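Prephenate dehydrogenase (Corynebacterium glutamicum ATCC 13032, PDB 3KTD) probably catalyses the NAD(P)+-dependent oxidative decarboxylation of prephenate to 4-hydroxyphenylpyruvate, a step of tyrosine biosynthesis. Local coordinates at residues Ala205-Leu208 against Ala209-Asp213. Numbering follows the deposited sequence.
Sequences AETL and AIVGD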
# COMPACT_ATOMS: atom_id res chain seq x y z
N ALA A 205 -5.49 0.22 -6.68
CA ALA A 205 -5.13 -1.13 -6.22
C ALA A 205 -5.57 -2.22 -7.21
O ALA A 205 -4.81 -3.15 -7.51
CB ALA A 205 -5.72 -1.38 -4.86
N GLU A 206 -6.79 -2.10 -7.73
CA GLU A 206 -7.28 -3.07 -8.72
C GLU A 206 -6.40 -2.98 -9.98
O GLU A 206 -5.95 -3.99 -10.52
CB GLU A 206 -8.74 -2.80 -9.13
CG GLU A 206 -9.80 -2.68 -8.00
CD GLU A 206 -10.11 -3.97 -7.25
OE1 GLU A 206 -9.31 -4.94 -7.29
OE2 GLU A 206 -11.16 -4.00 -6.58
N THR A 207 -6.17 -1.74 -10.43
CA THR A 207 -5.43 -1.48 -11.65
C THR A 207 -4.04 -2.10 -11.60
O THR A 207 -3.60 -2.71 -12.57
CB THR A 207 -5.27 0.04 -11.88
OG1 THR A 207 -6.55 0.68 -11.79
CG2 THR A 207 -4.66 0.30 -13.25
N LEU A 208 -3.37 -1.94 -10.46
CA LEU A 208 -2.01 -2.44 -10.29
C LEU A 208 -2.00 -3.96 -10.33
O LEU A 208 -1.09 -4.56 -10.91
CB LEU A 208 -1.42 -1.94 -8.97
CG LEU A 208 -0.01 -2.45 -8.64
CD1 LEU A 208 0.99 -1.99 -9.69
CD2 LEU A 208 0.43 -2.03 -7.23
N ALA A 209 -2.99 -4.59 -9.71
CA ALA A 209 -3.03 -6.06 -9.69
C ALA A 209 -3.16 -6.63 -11.10
O ALA A 209 -2.55 -7.65 -11.42
CB ALA A 209 -4.15 -6.56 -8.81
N ILE A 210 -3.95 -5.96 -11.94
CA ILE A 210 -4.17 -6.40 -13.31
C ILE A 210 -2.89 -6.25 -14.13
O ILE A 210 -2.45 -7.21 -14.78
CB ILE A 210 -5.31 -5.63 -13.99
CG1 ILE A 210 -6.65 -5.96 -13.32
CG2 ILE A 210 -5.38 -5.97 -15.48
CD1 ILE A 210 -7.77 -5.06 -13.77
N VAL A 211 -2.28 -5.07 -14.07
CA VAL A 211 -1.04 -4.81 -14.81
C VAL A 211 0.08 -5.78 -14.40
O VAL A 211 0.89 -6.20 -15.23
CB VAL A 211 -0.55 -3.35 -14.66
CG1 VAL A 211 0.78 -3.13 -15.40
CG2 VAL A 211 -1.62 -2.38 -15.18
N GLY A 212 0.10 -6.16 -13.13
CA GLY A 212 1.07 -7.14 -12.63
C GLY A 212 0.75 -8.54 -13.12
O GLY A 212 1.64 -9.26 -13.60
N ASP A 213 -0.52 -8.91 -13.00
CA ASP A 213 -0.99 -10.21 -13.48
C ASP A 213 -0.75 -10.35 -14.99
O ASP A 213 -0.39 -11.43 -15.46
CB ASP A 213 -2.48 -10.40 -13.17
CG ASP A 213 -3.02 -11.71 -13.72
OD1 ASP A 213 -2.60 -12.80 -13.25
OD2 ASP A 213 -3.89 -11.66 -14.61
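Near the C-terminal end of the long alpha helix 187-214, in the dimerization domain, Thr207 and Val211 sit one turn apart and are joined through their main chains. Four i to i+4 bonds, Ala209 N to Ala205 O, Ile210 N to Glu206 O, Val211 N to Thr207 O and Gly212 N to Leu208 O, span 3.0 to 3.2 Å and, with phi/psi near -60°/-45°, are consistent with a regular alpha helix here. The Val211 bond is nearly straight, with an N-H...O angle of 173°. Val211 CG2 also lies close to Thr207 O, at 3.3 Å. That methyl is placed by the first torsion, which sets CG1 anti to the backbone N (chi1 178°) and turns CG2 back beside the N. Between side chains, Thr207 CG2 and Val211 CG2 barely meet, at 4.5 Å, while Thr207 OG1 bonds to Ile203 O, one turn earlier. One residue before Val211, Ile210 CG1 lies 3.5 Å from Glu206 O, and Ala209 CB approaches the same oxygen at 3.6 Å. Leu208 O also has a weak hydrogen bond with Tyr227 OH.

One side of the helix meets the second subunit, where Thr207 packs on Leu263 and Ile210 on Ile262 of that chain, while Leu208 and Ala209 pack on Thr231 of their own. Val211 O accepts a hydrogen bond from Arg196, and Asp213 OD2 forms a salt bridge with Arg290, both of the second subunit. Ordinary alpha-helical bonding within the chain, combined with side chains and a carbonyl used across the dimer, fits an interface helix of the all-helical dimerization domain of prephenate dehydrogenases.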